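Putative fimbrium anchoring subunit Fim4B (Bacteroides ovatus, PDB 5CAG) probably serves as the subunit that attaches a fimbrium to the bacterial outer membrane, as a predicted lipoprotein of the FimB/Mfa2 family. Local coordinates at residues V39-K44 and G67-V72; A160-S165 and L235-T240. One frame throughout, in Å; residues are numbered along the deposited sequence.

In the fold
Both contacts are antiparallel strand pairings in a protein whose regular secondary structure is almost all strand, and they lie on opposite sides of its centre. Interaction 1 joins strand 36-43 to strand 67-75; interaction 2 joins strand 159-167 to strand 232-239. Their centres are about 46 Å apart and their nearest atoms about 29 Å, so neither touches the other. Strand 134-154 bridges the distance: it pairs with strand 118-127, the other neighbour of strand 67-75, and with strand 197-205, from which strand 187-193 leads to strand 159-167. Along the chain interaction 1 closes before interaction 2 opens. Interaction 1 is largely buried, interaction 2 only partly.

Interaction 1: residues V39-K44 and G67-V72; sequences VIFYPK and GRYSVV
Val39 brings its CA to 3.3 Å from Val72 O, a CA-H...O contact beside the first of five backbone hydrogen bonds. Ile40 makes a reciprocal pair with Val72: Ile40 N reaches Val72 O at 2.9 Å, and Val72 N answers to Ile40 O. On this face Val72 CG2, in the crowded position between backbone N and carbonyl carbon, packs against Ile40 CB and CD1. Phe41 points to the other face, where CG anti to the carbonyl carbon (chi1 -84°) sets its ring beside both Val71 and Tyr69. Val71 CG2 sits over one face of the ring, 4.0 Å from the centroid of Phe41, a CH-pi contact, while the ring edge at CD2 meets the face of Tyr69. The planes stand at 90° and the centroids of the Phe41 and Tyr69 rings are 5.4 Å apart, a T-shaped pair. Tyr42 forms the second reciprocal pair, with Ser70; its ring offers CE1 to Val72 CG2, and its hydroxyl bonds Glu86 O. Pro43 meets the Tyr69 ring obliquely, its CB lying 3.9 Å from CE1 of Tyr69. At Lys44 the N-H points almost straight (173°) at Arg68 O, although the donor lies above the carbonyl plane. The aliphatic chain of Lys44 crosses one face of the Arg68 guanidinium, with CD 3.4 Å from Arg68 NH1; both cations form salt bridges with Glu124, which probably offsets their repulsion. With strands 51-56 and 118-127 flanking it, this is regular antiparallel pairing inside a beta-sheet of the fimbrillin-superfamily fold.

Interaction 2: residues A160-S165 and L235-T240; sequences ATVVGS and LKFIKT
Antiparallel strand pairing closed by a classic beta bulge joins strand 159-167 to strand 232-239, in a partly buried region; the centre of the contact lies about 25 Å from the centre of the chain. The short segments run at 162° to each other, with axes 4.6 Å apart at their closest. The bulge is defined by Ile238 O, which receives two N-H groups: Ala160 N at 2.7 Å, in the carbonyl plane, and Thr161 N in a longer, weak bond. Two residues of one strand therefore face one of the other, at the point where the chain turns a corner. Ile238 N returns a bond to Thr161 O, nearly along the C=O axis (177°). Regular pairing follows at Val163 and Lys236: Val163 N meets a lone pair of Lys236 O at 2.9 Å, whereas Lys236 N approaches Val163 O from above the carbonyl plane.

The side chains divide between two faces. On one, Val162 and Phe237 lie side by side: both methyls of Val162 approach CD1 and CE1 obliquely from the same side of the ring plane, CG2 coming to 3.6 Å from Phe237 CD1. Farther along, Val162 CG1 comes within 4.3 Å of Leu235 CB. On the other face, Thr161 CG2, in the crowded position between backbone N and carbonyl carbon, rests 3.9 Å from Ile238 CB.

Strand 187-193 pairs with strand 159-167 and sends Val191 against Val162 and Leu235, which also touches strand 134-154, while strand 244-250 flanks strand 232-239 and Ile104 touches Val163, Lys236 and Ile238.

Interaction 1: residues V39-K44 and G67-V72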
loop_
_atom_site.group_PDB
_atom_site.type_symbol
_atom_site.label_atom_id
_atom_site.label_comp_id
_atom_site.label_asym_id
_atom_site.label_seq_id
_atom_site.Cartn_x
_atom_site.Cartn_y
_atom_site.Cartn_z
ATOM N N VAL A 39 -14.626 8.991 2.979
ATOM C CA VAL A 39 -14.322 9.730 4.201
ATOM C C VAL A 39 -15.066 9.083 5.357
ATOM O O VAL A 39 -16.294 8.919 5.291
ATOM C CB VAL A 39 -14.660 11.238 4.084
ATOM C CG1 VAL A 39 -14.233 11.988 5.334
ATOM C CG2 VAL A 39 -14.054 11.880 2.836
ATOM N N ILE A 40 -14.343 8.677 6.407
ATOM C CA ILE A 40 -15.030 8.071 7.549
ATOM C C ILE A 40 -14.663 8.829 8.800
ATOM O O ILE A 40 -13.489 9.073 9.058
ATOM C CB ILE A 40 -14.822 6.546 7.740
ATOM C CG1 ILE A 40 -14.987 5.772 6.441
ATOM C CG2 ILE A 40 -15.781 6.010 8.795
ATOM C CD1 ILE A 40 -14.290 4.447 6.476
ATOM N N PHE A 41 -15.678 9.174 9.577
ATOM C CA PHE A 41 -15.567 9.872 10.837
ATOM C C PHE A 41 -15.912 8.916 11.977
ATOM O O PHE A 41 -17.080 8.583 12.140
ATOM C CB PHE A 41 -16.529 11.064 10.824
ATOM C CG PHE A 41 -16.004 12.311 10.162
ATOM C CD1 PHE A 41 -16.025 12.445 8.781
ATOM C CD2 PHE A 41 -15.538 13.374 10.923
ATOM C CE1 PHE A 41 -15.574 13.618 8.175
ATOM C CE2 PHE A 41 -15.072 14.535 10.312
ATOM C CZ PHE A 41 -15.115 14.656 8.945
ATOM N N TYR A 42 -14.920 8.439 12.738
ATOM C CA TYR A 42 -15.206 7.530 13.840
ATOM C C TYR A 42 -15.380 8.354 15.120
ATOM O O TYR A 42 -14.450 9.050 15.538
ATOM C CB TYR A 42 -14.133 6.442 14.005
ATOM C CG TYR A 42 -13.920 5.583 12.778
ATOM C CD1 TYR A 42 -13.002 5.949 11.797
ATOM C CD2 TYR A 42 -14.597 4.381 12.621
ATOM C CE1 TYR A 42 -12.788 5.154 10.677
ATOM C CE2 TYR A 42 -14.383 3.575 11.506
ATOM C CZ TYR A 42 -13.476 3.965 10.538
ATOM O OH TYR A 42 -13.278 3.192 9.421
ATOM N N PRO A 43 -16.576 8.331 15.738
ATOM C CA PRO A 43 -16.762 9.103 16.963
ATOM C C PRO A 43 -15.987 8.481 18.116
ATOM O O PRO A 43 -15.927 7.250 18.222
ATOM C CB PRO A 43 -18.272 9.040 17.179
ATOM C CG PRO A 43 -18.667 7.763 16.575
ATOM C CD PRO A 43 -17.794 7.568 15.391
ATOM N N LYS A 44 -15.376 9.335 18.955
ATOM C CA LYS A 44 -14.619 8.909 20.129
ATOM C C LYS A 44 -15.559 8.768 21.348
ATOM O O LYS A 44 -15.476 7.783 22.097
ATOM C CB LYS A 44 -13.485 9.889 20.407
ATOM C CG LYS A 44 -12.364 9.807 19.387
ATOM C CD LYS A 44 -11.246 10.768 19.734
ATOM C CE LYS A 44 -9.901 10.234 19.322
ATOM N NZ LYS A 44 -8.795 10.842 20.109
ATOM N N GLY A 67 -18.851 16.872 17.700
ATOM C CA GLY A 67 -18.207 15.877 18.550
ATOM C C GLY A 67 -16.753 15.622 18.207
ATOM O O GLY A 67 -16.229 16.178 17.234
ATOM N N ARG A 68 -16.086 14.788 19.033
ATOM C CA ARG A 68 -14.693 14.376 18.834
ATOM C C ARG A 68 -14.671 13.119 17.977
ATOM O O ARG A 68 -15.369 12.143 18.290
ATOM C CB ARG A 68 -13.969 14.112 20.167
ATOM C CG ARG A 68 -13.590 15.333 21.010
ATOM C CD ARG A 68 -12.674 14.964 22.184
ATOM N NE ARG A 68 -13.100 13.745 22.888
ATOM C CZ ARG A 68 -12.345 12.661 23.060
ATOM N NH1 ARG A 68 -11.090 12.637 22.621
ATOM N NH2 ARG A 68 -12.834 11.598 23.688
ATOM N N TYR A 69 -13.872 13.144 16.904
ATOM C CA TYR A 69 -13.733 12.040 15.958
ATOM C C TYR A 69 -12.299 11.678 15.624
ATOM O O TYR A 69 -11.366 12.440 15.877
ATOM C CB TYR A 69 -14.384 12.410 14.614
ATOM C CG TYR A 69 -15.855 12.707 14.671
ATOM C CD1 TYR A 69 -16.797 11.689 14.545
ATOM C CD2 TYR A 69 -16.315 14.013 14.781
ATOM C CE1 TYR A 69 -18.162 11.957 14.595
ATOM C CE2 TYR A 69 -17.678 14.295 14.839
ATOM C CZ TYR A 69 -18.599 13.264 14.733
ATOM O OH TYR A 69 -19.939 13.537 14.768
ATOM N N SER A 70 -12.153 10.543 14.958
ATOM C CA SER A 70 -10.940 10.070 14.320
ATOM C C SER A 70 -11.321 10.045 12.842
ATOM O O SER A 70 -12.458 9.678 12.546
ATOM C CB SER A 70 -10.533 8.713 14.874
ATOM O OG SER A 70 -10.064 8.813 16.207
ATOM N N VAL A 71 -10.479 10.529 11.925
ATOM C CA VAL A 71 -10.918 10.584 10.523
ATOM C C VAL A 71 -9.992 9.777 9.603
ATOM O O VAL A 71 -8.781 9.705 9.859
ATOM C CB VAL A 71 -11.035 12.060 10.027
ATOM C CG1 VAL A 71 -11.618 12.142 8.620
ATOM C CG2 VAL A 71 -11.861 12.904 10.984
ATOM N N VAL A 72 -10.562 9.202 8.524
ATOM C CA VAL A 72 -9.801 8.510 7.477
ATOM C C VAL A 72 -10.317 8.967 6.107
ATOM O O VAL A 72 -11.524 9.138 5.920
ATOM C CB VAL A 72 -9.726 6.956 7.539
ATOM C CG1 VAL A 72 -8.991 6.463 8.768
ATOM C CG2 VAL A 72 -11.094 6.312 7.419
#

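Interaction 2: residues A160-S165 and L235-T240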
loop_
_atom_site.group_PDB
_atom_site.type_symbol
_atom_site.label_atom_id
_atom_site.label_comp_id
_atom_site.label_asym_id
_atom_site.label_seq_id
_atom_site.Cartn_x
_atom_site.Cartn_y
_atom_site.Cartn_z
ATOM N N ALA A 160 12.758 -20.168 -19.036
ATOM C CA ALA A 160 11.467 -20.027 -19.691
ATOM C C ALA A 160 10.819 -18.768 -19.187
ATOM O O ALA A 160 10.424 -17.919 -19.990
ATOM C CB ALA A 160 10.583 -21.230 -19.398
ATOM N N THR A 161 10.706 -18.645 -17.840
ATOM C CA THR A 161 10.136 -17.478 -17.174
ATOM C C THR A 161 10.724 -17.322 -15.789
ATOM O O THR A 161 11.175 -18.313 -15.209
ATOM C CB THR A 161 8.609 -17.524 -17.155
ATOM O OG1 THR A 161 8.131 -16.242 -16.733
ATOM C CG2 THR A 161 8.041 -18.663 -16.308
ATOM N N VAL A 162 10.754 -16.062 -15.284
ATOM C CA VAL A 162 11.256 -15.710 -13.941
ATOM C C VAL A 162 10.133 -15.081 -13.107
ATOM O O VAL A 162 9.433 -14.171 -13.593
ATOM C CB VAL A 162 12.475 -14.776 -13.963
ATOM C CG1 VAL A 162 13.189 -14.803 -12.628
ATOM C CG2 VAL A 162 13.433 -15.144 -15.073
ATOM N N VAL A 163 9.978 -15.558 -11.858
ATOM C CA VAL A 163 8.970 -15.077 -10.926
ATOM C C VAL A 163 9.693 -14.487 -9.706
ATOM O O VAL A 163 10.399 -15.201 -8.972
ATOM C CB VAL A 163 7.925 -16.186 -10.566
ATOM C CG1 VAL A 163 7.166 -15.905 -9.265
ATOM C CG2 VAL A 163 6.936 -16.376 -11.704
ATOM N N GLY A 164 9.516 -13.184 -9.511
ATOM C CA GLY A 164 10.093 -12.490 -8.370
ATOM C C GLY A 164 9.153 -12.390 -7.184
ATOM O O GLY A 164 7.929 -12.329 -7.340
ATOM N N SER A 165 9.728 -12.359 -5.989
ATOM C CA SER A 165 9.016 -12.194 -4.727
ATOM C C SER A 165 9.908 -11.422 -3.785
ATOM O O SER A 165 11.140 -11.533 -3.868
ATOM C CB SER A 165 8.599 -13.530 -4.120
ATOM O OG SER A 165 9.596 -14.542 -4.171
ATOM N N LEU A 235 14.386 -14.788 -6.691
ATOM C CA LEU A 235 14.185 -14.920 -8.122
ATOM C C LEU A 235 13.985 -16.397 -8.429
ATOM O O LEU A 235 14.894 -17.213 -8.197
ATOM C CB LEU A 235 15.370 -14.322 -8.899
ATOM C CG LEU A 235 15.605 -12.812 -8.759
ATOM C CD1 LEU A 235 16.872 -12.401 -9.501
ATOM C CD2 LEU A 235 14.388 -11.993 -9.254
ATOM N N LYS A 236 12.757 -16.756 -8.855
ATOM C CA LYS A 236 12.405 -18.144 -9.152
ATOM C C LYS A 236 12.563 -18.359 -10.648
ATOM O O LYS A 236 11.754 -17.848 -11.418
ATOM C CB LYS A 236 10.983 -18.451 -8.658
ATOM C CG LYS A 236 10.641 -19.918 -8.520
ATOM C CD LYS A 236 9.619 -20.129 -7.405
ATOM C CE LYS A 236 8.523 -21.072 -7.800
ATOM N NZ LYS A 236 8.814 -22.517 -7.498
ATOM N N PHE A 237 13.660 -19.010 -11.074
ATOM C CA PHE A 237 13.868 -19.231 -12.496
ATOM C C PHE A 237 13.234 -20.526 -12.893
ATOM O O PHE A 237 13.635 -21.572 -12.380
ATOM C CB PHE A 237 15.356 -19.236 -12.877
ATOM C CG PHE A 237 16.103 -17.967 -12.556
ATOM C CD1 PHE A 237 16.133 -16.911 -13.459
ATOM C CD2 PHE A 237 16.806 -17.840 -11.361
ATOM C CE1 PHE A 237 16.810 -15.728 -13.152
ATOM C CE2 PHE A 237 17.479 -16.658 -11.052
ATOM C CZ PHE A 237 17.475 -15.607 -11.947
ATOM N N ILE A 238 12.228 -20.471 -13.786
ATOM C CA ILE A 238 11.613 -21.667 -14.351
ATOM C C ILE A 238 12.405 -21.989 -15.614
ATOM O O ILE A 238 12.425 -21.175 -16.538
ATOM C CB ILE A 238 10.106 -21.475 -14.625
ATOM C CG1 ILE A 238 9.329 -21.025 -13.359
ATOM C CG2 ILE A 238 9.519 -22.722 -15.274
ATOM C CD1 ILE A 238 9.353 -22.013 -12.177
ATOM N N LYS A 239 13.115 -23.117 -15.626
ATOM C CA LYS A 239 13.960 -23.518 -16.758
ATOM C C LYS A 239 13.118 -24.007 -17.982
ATOM O O LYS A 239 11.900 -24.153 -17.871
ATOM C CB LYS A 239 14.991 -24.596 -16.336
ATOM C CG LYS A 239 16.065 -24.131 -15.343
ATOM C CD LYS A 239 17.085 -25.253 -15.153
ATOM C CE LYS A 239 17.973 -25.164 -13.944
ATOM N NZ LYS A 239 18.546 -26.509 -13.654
ATOM N N THR A 240 13.781 -24.266 -19.136
ATOM C CA THR A 240 13.088 -24.682 -20.353
ATOM C C THR A 240 12.518 -26.081 -20.209
ATOM O O THR A 240 11.626 -26.449 -20.978
ATOM C CB THR A 240 13.952 -24.558 -21.615
ATOM O OG1 THR A 240 15.053 -25.469 -21.576
ATOM C CG2 THR A 240 14.406 -23.138 -21.887
#